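Local coordinates for protein biliverdin reductase (PDB 5B3T) that probably reduces the tetrapyrrole biliverdin to bilirubin with a nicotinamide cofactor, binding NADP(+) largely through its Rossmann-fold domain, at residues A91-Q96 with K116-A121; A25-E30 with F54-F58; T172-F178 with Y238-E242. All coordinates share one frame; numbering follows the deposited sequence.

Contact 1 of 3, residues A91-Q96 with K116-A121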
loop_
_atom_site.group_PDB
_atom_site.type_symbol
_atom_site.label_atom_id
_atom_site.label_comp_id
_atom_site.label_asym_id
_atom_site.label_seq_id
_atom_site.Cartn_x
_atom_site.Cartn_y
_atom_site.Cartn_z
ATOM N N ALA A 91 7.700 12.544 0.346
ATOM C CA ALA A 91 7.232 12.788 1.707
ATOM C C ALA A 91 8.189 13.695 2.471
ATOM O O ALA A 91 7.753 14.611 3.177
ATOM C CB ALA A 91 7.048 11.462 2.442
ATOM N N GLU A 92 9.497 13.455 2.350
ATOM C CA GLU A 92 10.462 14.309 3.037
ATOM C C GLU A 92 10.404 15.737 2.513
ATOM O O GLU A 92 10.441 16.694 3.295
ATOM C CB GLU A 92 11.877 13.748 2.890
ATOM C CG GLU A 92 12.938 14.654 3.498
ATOM C CD GLU A 92 14.316 14.024 3.529
ATOM O OE1 GLU A 92 14.639 13.240 2.613
ATOM O OE2 GLU A 92 15.079 14.319 4.471
ATOM N N ALA A 93 10.312 15.901 1.190
ATOM C CA ALA A 93 10.248 17.242 0.619
ATOM C C ALA A 93 8.980 17.963 1.054
ATOM O O ALA A 93 9.015 19.156 1.380
ATOM C CB ALA A 93 10.330 17.168 -0.906
ATOM N N ALA A 94 7.848 17.253 1.071
ATOM C CA ALA A 94 6.588 17.870 1.474
ATOM C C ALA A 94 6.615 18.283 2.940
ATOM O O ALA A 94 6.123 19.360 3.295
ATOM C CB ALA A 94 5.427 16.913 1.208
ATOM N N LEU A 95 7.178 17.438 3.809
ATOM C CA LEU A 95 7.283 17.796 5.220
ATOM C C LEU A 95 8.207 18.989 5.418
ATOM O O LEU A 95 7.920 19.880 6.225
ATOM C CB LEU A 95 7.776 16.600 6.034
ATOM C CG LEU A 95 6.798 15.440 6.218
ATOM C CD1 LEU A 95 7.491 14.244 6.859
ATOM C CD2 LEU A 95 5.604 15.884 7.048
ATOM N N GLN A 96 9.319 19.024 4.684
ATOM C CA GLN A 96 10.237 20.151 4.788
ATOM C C GLN A 96 9.585 21.453 4.340
ATOM O O GLN A 96 9.925 22.526 4.853
ATOM C CB GLN A 96 11.495 19.864 3.973
ATOM C CG GLN A 96 12.391 18.786 4.572
ATOM C CD GLN A 96 13.170 19.270 5.785
ATOM O OE1 GLN A 96 12.965 20.385 6.270
ATOM N NE2 GLN A 96 14.107 18.452 6.247
ATOM N N LYS A 116 13.193 8.442 9.839
ATOM C CA LYS A 116 13.590 9.828 9.611
ATOM C C LYS A 116 12.389 10.682 9.224
ATOM O O LYS A 116 12.289 11.847 9.627
ATOM C CB LYS A 116 14.671 9.889 8.533
ATOM C CG LYS A 116 15.208 11.287 8.254
ATOM C CD LYS A 116 16.281 11.253 7.176
ATOM C CE LYS A 116 16.833 12.641 6.898
ATOM N NZ LYS A 116 17.913 12.615 5.872
ATOM N N LEU A 117 11.460 10.113 8.452
ATOM C CA LEU A 117 10.234 10.830 8.111
ATOM C C LEU A 117 9.349 11.026 9.334
ATOM O O LEU A 117 8.739 12.089 9.504
ATOM C CB LEU A 117 9.464 10.077 7.023
ATOM C CG LEU A 117 10.087 9.992 5.632
ATOM C CD1 LEU A 117 9.258 9.086 4.732
ATOM C CD2 LEU A 117 10.195 11.377 5.043
ATOM N N GLN A 118 9.248 10.001 10.183
ATOM C CA GLN A 118 8.434 10.099 11.389
ATOM C C GLN A 118 8.953 11.199 12.309
ATOM O O GLN A 118 8.179 12.014 12.823
ATOM C CB GLN A 118 8.422 8.750 12.107
ATOM C CG GLN A 118 7.695 8.733 13.437
ATOM C CD GLN A 118 7.939 7.445 14.199
ATOM O OE1 GLN A 118 9.065 6.948 14.253
ATOM N NE2 GLN A 118 6.884 6.893 14.786
ATOM N N GLN A 119 10.270 11.236 12.522
ATOM C CA GLN A 119 10.865 12.275 13.357
ATOM C C GLN A 119 10.677 13.657 12.743
ATOM O O GLN A 119 10.374 14.624 13.450
ATOM C CB GLN A 119 12.349 11.979 13.573
ATOM C CG GLN A 119 13.084 12.999 14.433
ATOM C CD GLN A 119 12.451 13.188 15.795
ATOM O OE1 GLN A 119 12.175 14.311 16.213
ATOM N NE2 GLN A 119 12.219 12.086 16.497
ATOM N N LEU A 120 10.850 13.768 11.422
ATOM C CA LEU A 120 10.720 15.061 10.759
ATOM C C LEU A 120 9.304 15.609 10.880
ATOM O O LEU A 120 9.111 16.805 11.128
ATOM C CB LEU A 120 11.127 14.937 9.290
ATOM C CG LEU A 120 10.913 16.178 8.420
ATOM C CD1 LEU A 120 11.761 17.341 8.915
ATOM C CD2 LEU A 120 11.210 15.873 6.961
ATOM N N ALA A 121 8.299 14.749 10.706
ATOM C CA ALA A 121 6.918 15.197 10.840
ATOM C C ALA A 121 6.627 15.666 12.260
ATOM O O ALA A 121 5.922 16.664 12.459
ATOM C CB ALA A 121 5.958 14.080 10.433
#

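Contact 2 of 3, residues A25-E30 with F54-F58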
loop_
_atom_site.group_PDB
_atom_site.type_symbol
_atom_site.label_atom_id
_atom_site.label_comp_id
_atom_site.label_asym_id
_atom_site.label_seq_id
_atom_site.Cartn_x
_atom_site.Cartn_y
_atom_site.Cartn_z
ATOM N N ALA A 25 -5.242 7.709 -5.704
ATOM C CA ALA A 25 -5.380 9.143 -5.924
ATOM C C ALA A 25 -6.806 9.508 -6.315
ATOM O O ALA A 25 -7.339 10.529 -5.867
ATOM C CB ALA A 25 -4.396 9.604 -6.998
ATOM N N GLN A 26 -7.441 8.682 -7.150
ATOM C CA GLN A 26 -8.797 8.981 -7.599
ATOM C C GLN A 26 -9.794 8.884 -6.449
ATOM O O GLN A 26 -10.664 9.749 -6.297
ATOM C CB GLN A 26 -9.186 8.043 -8.743
ATOM C CG GLN A 26 -8.413 8.298 -10.029
ATOM C CD GLN A 26 -8.612 7.209 -11.068
ATOM O OE1 GLN A 26 -9.691 6.627 -11.175
ATOM N NE2 GLN A 26 -7.566 6.927 -11.837
ATOM N N ARG A 27 -9.681 7.838 -5.625
ATOM C CA ARG A 27 -10.578 7.696 -4.481
ATOM C C ARG A 27 -10.418 8.854 -3.504
ATOM O O ARG A 27 -11.411 9.387 -2.996
ATOM C CB ARG A 27 -10.329 6.364 -3.773
ATOM C CG ARG A 27 -10.683 5.145 -4.604
ATOM C CD ARG A 27 -12.100 5.253 -5.129
ATOM N NE ARG A 27 -12.574 4.003 -5.711
ATOM C CZ ARG A 27 -13.626 3.913 -6.519
ATOM N NH1 ARG A 27 -14.298 5.008 -6.848
ATOM N NH2 ARG A 27 -13.997 2.737 -7.006
ATOM N N ARG A 28 -9.175 9.252 -3.223
ATOM C CA ARG A 28 -8.944 10.400 -2.352
ATOM C C ARG A 28 -9.519 11.670 -2.965
ATOM O O ARG A 28 -10.159 12.473 -2.275
ATOM C CB ARG A 28 -7.446 10.567 -2.088
ATOM C CG ARG A 28 -6.786 9.395 -1.378
ATOM C CD ARG A 28 -7.075 9.381 0.111
ATOM N NE ARG A 28 -6.267 8.375 0.796
ATOM C CZ ARG A 28 -6.330 8.124 2.099
ATOM N NH1 ARG A 28 -7.166 8.806 2.869
ATOM N NH2 ARG A 28 -5.554 7.190 2.634
ATOM N N ALA A 29 -9.300 11.868 -4.269
ATOM C CA ALA A 29 -9.796 13.066 -4.936
ATOM C C ALA A 29 -11.316 13.145 -4.873
ATOM O O ALA A 29 -11.880 14.228 -4.683
ATOM C CB ALA A 29 -9.323 13.094 -6.389
ATOM N N GLU A 30 -11.993 12.005 -5.031
ATOM C CA GLU A 30 -13.452 12.003 -4.994
ATOM C C GLU A 30 -13.975 12.502 -3.652
ATOM O O GLU A 30 -14.922 13.296 -3.604
ATOM C CB GLU A 30 -13.981 10.600 -5.299
ATOM C CG GLU A 30 -13.781 10.163 -6.746
ATOM C CD GLU A 30 -14.096 8.694 -6.972
ATOM O OE1 GLU A 30 -14.156 7.931 -5.984
ATOM O OE2 GLU A 30 -14.285 8.303 -8.142
ATOM N N PHE A 54 -7.092 12.408 -15.535
ATOM C CA PHE A 54 -7.323 12.869 -14.170
ATOM C C PHE A 54 -7.756 14.329 -14.149
ATOM O O PHE A 54 -8.691 14.698 -13.430
ATOM C CB PHE A 54 -6.055 12.667 -13.338
ATOM C CG PHE A 54 -6.269 12.788 -11.857
ATOM C CD1 PHE A 54 -6.222 14.025 -11.232
ATOM C CD2 PHE A 54 -6.505 11.662 -11.086
ATOM C CE1 PHE A 54 -6.414 14.135 -9.867
ATOM C CE2 PHE A 54 -6.697 11.765 -9.723
ATOM C CZ PHE A 54 -6.651 13.005 -9.112
ATOM N N ALA A 55 -7.085 15.174 -14.937
ATOM C CA ALA A 55 -7.469 16.580 -15.017
ATOM C C ALA A 55 -8.902 16.733 -15.510
ATOM O O ALA A 55 -9.645 17.593 -15.026
ATOM C CB ALA A 55 -6.505 17.334 -15.932
ATOM N N ASP A 56 -9.309 15.900 -16.471
ATOM C CA ASP A 56 -10.660 15.993 -17.015
ATOM C C ASP A 56 -11.696 15.531 -15.997
ATOM O O ASP A 56 -12.719 16.196 -15.791
ATOM C CB ASP A 56 -10.764 15.168 -18.299
ATOM C CG ASP A 56 -11.972 15.539 -19.135
ATOM O OD1 ASP A 56 -12.025 16.688 -19.622
ATOM O OD2 ASP A 56 -12.866 14.684 -19.307
ATOM N N THR A 57 -11.449 14.388 -15.352
ATOM C CA THR A 57 -12.394 13.871 -14.367
ATOM C C THR A 57 -12.616 14.868 -13.237
ATOM O O THR A 57 -13.753 15.083 -12.805
ATOM C CB THR A 57 -11.895 12.540 -13.801
ATOM O OG1 THR A 57 -11.777 11.580 -14.857
ATOM C CG2 THR A 57 -12.851 12.013 -12.734
ATOM N N PHE A 58 -11.546 15.500 -12.758
ATOM C CA PHE A 58 -11.620 16.307 -11.550
ATOM C C PHE A 58 -11.427 17.796 -11.792
ATOM O O PHE A 58 -11.265 18.536 -10.820
ATOM C CB PHE A 58 -10.596 15.819 -10.521
ATOM C CG PHE A 58 -10.818 14.404 -10.072
ATOM C CD1 PHE A 58 -11.884 14.087 -9.247
ATOM C CD2 PHE A 58 -9.962 13.394 -10.473
ATOM C CE1 PHE A 58 -12.095 12.784 -8.833
ATOM C CE2 PHE A 58 -10.165 12.088 -10.061
ATOM C CZ PHE A 58 -11.235 11.781 -9.239
#

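Contact 3 of 3, residues T172-F178 with Y238-E242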
loop_
_atom_site.group_PDB
_atom_site.type_symbol
_atom_site.label_atom_id
_atom_site.label_comp_id
_atom_site.label_asym_id
_atom_site.label_seq_id
_atom_site.Cartn_x
_atom_site.Cartn_y
_atom_site.Cartn_z
ATOM N N THR A 172 6.397 0.057 -13.415
ATOM C CA THR A 172 6.031 -1.140 -12.664
ATOM C C THR A 172 6.879 -2.353 -13.026
ATOM O O THR A 172 6.875 -3.335 -12.276
ATOM C CB THR A 172 4.549 -1.463 -12.874
ATOM O OG1 THR A 172 4.248 -1.450 -14.273
ATOM C CG2 THR A 172 3.671 -0.442 -12.156
ATOM N N TYR A 173 7.594 -2.317 -14.152
ATOM C CA TYR A 173 8.530 -3.372 -14.527
ATOM C C TYR A 173 9.963 -2.854 -14.567
ATOM O O TYR A 173 10.838 -3.487 -15.166
ATOM C CB TYR A 173 8.141 -3.986 -15.875
ATOM C CG TYR A 173 7.006 -4.982 -15.781
ATOM C CD1 TYR A 173 5.707 -4.562 -15.535
ATOM C CD2 TYR A 173 7.237 -6.343 -15.935
ATOM C CE1 TYR A 173 4.666 -5.470 -15.446
ATOM C CE2 TYR A 173 6.204 -7.259 -15.848
ATOM C CZ TYR A 173 4.921 -6.815 -15.603
ATOM O OH TYR A 173 3.892 -7.723 -15.515
ATOM N N HIS A 174 10.210 -1.708 -13.938
ATOM C CA HIS A 174 11.520 -1.072 -13.895
ATOM C C HIS A 174 12.152 -1.382 -12.543
ATOM O O HIS A 174 11.553 -1.099 -11.500
ATOM C CB HIS A 174 11.368 0.435 -14.115
ATOM C CG HIS A 174 12.662 1.185 -14.188
ATOM N ND1 HIS A 174 13.267 1.733 -13.078
ATOM C CD2 HIS A 174 13.449 1.505 -15.242
ATOM C CE1 HIS A 174 14.379 2.347 -13.443
ATOM N NE2 HIS A 174 14.513 2.223 -14.752
ATOM N N HIS A 175 13.351 -1.974 -12.566
ATOM C CA HIS A 175 13.985 -2.464 -11.341
ATOM C C HIS A 175 14.005 -1.406 -10.242
ATOM O O HIS A 175 13.569 -1.659 -9.113
ATOM C CB HIS A 175 15.412 -2.935 -11.636
ATOM C CG HIS A 175 15.496 -4.316 -12.211
ATOM N ND1 HIS A 175 15.292 -5.450 -11.455
ATOM C CD2 HIS A 175 15.789 -4.745 -13.462
ATOM C CE1 HIS A 175 15.443 -6.518 -12.219
ATOM N NE2 HIS A 175 15.745 -6.118 -13.441
ATOM N N GLN A 176 14.506 -0.211 -10.556
ATOM C CA GLN A 176 14.700 0.802 -9.522
ATOM C C GLN A 176 13.392 1.484 -9.131
ATOM O O GLN A 176 13.146 1.719 -7.943
ATOM C CB GLN A 176 15.727 1.832 -9.992
ATOM C CG GLN A 176 17.148 1.289 -10.051
ATOM C CD GLN A 176 18.142 2.324 -10.535
ATOM O OE1 GLN A 176 17.829 3.513 -10.607
ATOM N NE2 GLN A 176 19.349 1.879 -10.867
ATOM N N GLN A 177 12.541 1.810 -10.108
ATOM C CA GLN A 177 11.303 2.521 -9.798
ATOM C C GLN A 177 10.316 1.629 -9.057
ATOM O O GLN A 177 9.641 2.084 -8.125
ATOM C CB GLN A 177 10.672 3.066 -11.079
ATOM C CG GLN A 177 11.415 4.246 -11.687
ATOM C CD GLN A 177 10.773 4.741 -12.968
ATOM O OE1 GLN A 177 10.843 4.082 -14.005
ATOM N NE2 GLN A 177 10.141 5.908 -12.902
ATOM N N PHE A 178 10.208 0.360 -9.457
ATOM C CA PHE A 178 9.276 -0.540 -8.787
ATOM C C PHE A 178 9.823 -1.009 -7.445
ATOM O O PHE A 178 9.061 -1.181 -6.487
ATOM C CB PHE A 178 8.956 -1.729 -9.692
ATOM C CG PHE A 178 7.990 -2.705 -9.087
ATOM C CD1 PHE A 178 6.693 -2.316 -8.778
ATOM C CD2 PHE A 178 8.369 -4.010 -8.837
ATOM C CE1 PHE A 178 5.799 -3.212 -8.220
ATOM C CE2 PHE A 178 7.478 -4.910 -8.283
ATOM C CZ PHE A 178 6.191 -4.508 -7.972
ATOM N N TYR A 238 4.871 -13.487 -4.974
ATOM C CA TYR A 238 4.587 -12.396 -5.900
ATOM C C TYR A 238 5.252 -12.700 -7.231
ATOM O O TYR A 238 6.484 -12.752 -7.314
ATOM C CB TYR A 238 5.073 -11.046 -5.359
ATOM C CG TYR A 238 4.737 -9.871 -6.257
ATOM C CD1 TYR A 238 5.599 -9.473 -7.273
ATOM C CD2 TYR A 238 3.556 -9.161 -6.087
ATOM C CE1 TYR A 238 5.292 -8.402 -8.095
ATOM C CE2 TYR A 238 3.242 -8.089 -6.902
ATOM C CZ TYR A 238 4.113 -7.714 -7.903
ATOM O OH TYR A 238 3.804 -6.647 -8.716
ATOM N N GLY A 239 4.441 -12.889 -8.267
ATOM C CA GLY A 239 4.959 -13.107 -9.602
ATOM C C GLY A 239 4.179 -12.350 -10.657
ATOM O O GLY A 239 2.956 -12.225 -10.560
ATOM N N LYS A 240 4.875 -11.826 -11.662
ATOM C CA LYS A 240 4.214 -11.179 -12.784
ATOM C C LYS A 240 5.159 -11.192 -13.974
ATOM O O LYS A 240 6.378 -11.292 -13.819
ATOM C CB LYS A 240 3.782 -9.744 -12.452
ATOM C CG LYS A 240 4.922 -8.745 -12.311
ATOM C CD LYS A 240 4.380 -7.357 -11.995
ATOM C CE LYS A 240 5.494 -6.385 -11.656
ATOM N NZ LYS A 240 4.952 -5.107 -11.117
ATOM N N GLY A 241 4.580 -11.100 -15.165
ATOM C CA GLY A 241 5.394 -11.025 -16.360
ATOM C C GLY A 241 5.104 -12.075 -17.411
ATOM O O GLY A 241 4.066 -12.742 -17.380
ATOM N N GLU A 242 6.047 -12.239 -18.340
ATOM C CA GLU A 242 5.797 -12.978 -19.571
ATOM C C GLU A 242 5.825 -14.493 -19.391
ATOM O O GLU A 242 5.307 -15.207 -20.255
ATOM C CB GLU A 242 6.819 -12.562 -20.635
ATOM C CG GLU A 242 6.605 -11.147 -21.163
ATOM C CD GLU A 242 7.719 -10.675 -22.080
ATOM O OE1 GLU A 242 8.617 -11.483 -22.404
ATOM O OE2 GLU A 242 7.695 -9.492 -22.481
#

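Contact 1 of 3, residues A91-Q96 with K116-A121
Two neighbouring helices of the Rossmann-fold domain, 87-96 and 111-124, meet where Leu95 of the first packs against Leu117, Leu120 and Ala121 of the second. The two segments run almost parallel, at 11°, and their axes approach to 10.0 Å, a separation bridged mainly by aliphatic side chains. Leu95 reaches across with both methyls: its CD1 lies 3.6 Å from the carbonyl O of Leu117, and its CD2 is 3.9 Å from CB of Ala121. Alanine suits this place, since its single methyl lets the forked leucine come up to the facing backbone. Each helix is the connection of a beta-alpha-beta crossover in the parallel sheet: helix 87-96 joins strand 77-80 to strand 100-104, and helix 111-124 leads from strand 100-104 on to strand 128-131. Leu95 also touches Val101 on the strand the two crossovers share.

Leu120 returns the packing from the other helix. Its CG stands opposite its own backbone N (chi1 174°), which carries CD2 to 3.6 Å from CB of Leu95. Leu117 acts nearer the start of the pair, its CD2 resting 3.5 Å from the backbone N of Glu92 while CD1 meets CB of Ala91.

Toward solvent the contact turns polar. The extended chains of Glu92 and Lys116 cross obliquely and form a salt bridge, OE2 of Glu92 lying 3.6 Å from NZ of Lys116, with the carboxylate oxygen also beside CE of the lysine. Gln96 bends at its second torsion (chi2 -75°), and the side chains of Gln96 and Leu120 cross at about a right angle, with NE2 of Gln96 3.7 Å from CD1 of Leu120. The backbone O of Leu95 accepts a hydrogen bond from NZ of Lys124, further along helix 111-124.

Contact 2 of 3, residues A25-E30 with F54-F58
Phe58 and Phe54 project from helix 48-58 onto Ala29, Ala25 and Gln26 of helix 23-34, the first crossover helix of the Rossmann fold. Ala25 fits the last position of a GxGxxA pattern, consistent with the dinucleotide-binding turn that precedes it. The short segments cross at -22°, with axes 11.5 Å apart. The two rings span this gap, meeting alanine methyls and the CG atoms of Gln26 and Glu30.

Phe54 has its CG opposite the backbone N (chi1 -166°) and Phe58 opposite the carbonyl carbon (chi1 -62°), which brings both rings to the methyl of Ala29. This CB sits over the face of the Phe58 ring, 3.7 Å from the centroid, in a CH-pi contact, while Thr57 CG2 occupies the opposite face. The same methyl touches CZ of Phe54; alanine's small size lets it lie against both rings at once. Glu30 brings its CG to the edge of Phe58, 3.8 Å from CE1, and its OE1 turns aside to a salt bridge with NH1 of Arg27.

Gln26 lays its CG against the edge of Phe54, 3.9 Å from CE2, leaving NE2 to bond to the carbonyl O of Thr21. Between the two rings, CD2 of Phe58 stands 3.5 Å above the plane of Phe54, over its centre.

Contact 3 of 3, residues T172-F178 with Y238-E242
Lys240, near the end of strand 233-241 in the large mixed sheet of the C-terminal alpha/beta domain, reaches to Thr172, Tyr173 and Phe178 of segment 172-178, a turn leading into the short helix 175-178. Its CG takes the place between backbone N and carbonyl carbon (chi1 71°), from which an otherwise extended chain carries the ammonium to the opposite segment.

Hydrogen bonds hold the buried charge first. NZ of Lys240 donates to the carbonyl O of Thr172 at 2.9 Å, tilted 33° from the carbonyl plane, and to OH of Tyr238, two residues back on its own strand, at 3.1 Å. Within the other segment, ND1 of His174 caps the helix by accepting from N of Gln177.

Two aromatic rings also face the ammonium in cation-pi contacts. NZ of Lys240 lies over one face of Phe178, 3.7 Å from the ring centroid, and more loosely, off-centre, by Tyr173 at 4.8 Å. A leucine in place of Lys240 would probably leave the carbonyl of Thr172 and the hydroxyl of Tyr238 without their shared donor and open a gap beside the two rings.

Apolar contacts follow the lysine chain, whose length suits it to span the distance. CE of Lys240 makes a CH-pi contact over Tyr173, 4.1 Å from its centroid. Phe178 and Tyr238 approach from opposite directions with little ring overlap, CZ to CZ at 3.8 Å. Gly241, whose backbone angles call for glycine, brings its CA to the edge of the Tyr173 ring, 3.9 Å from CE2.

How the contacts relate
Contacts 1 and 2 both belong to the Rossmann domain, their centres 25 Å apart, whereas contact 3 lies in the C-terminal domain, with its centre 27 Å from that of contact 1 and 26 Å from that of contact 2. None touches another; nearest atoms are about 13 to 14 Å apart. Contacts 2 and 3 adjoin residues that bind NADP(+), a ligand absent from this model. Between side chains, Phe54 is about 4 Å from Thr21, and Thr172 from Arg170 and Phe178 from Asn84 about 3 Å each. Contact 1 stands further off, Ala91 about 6 Å from His87. Through Asn84, which bonds to Phe178 O, contact 3 ties its domain to the nucleotide-binding one.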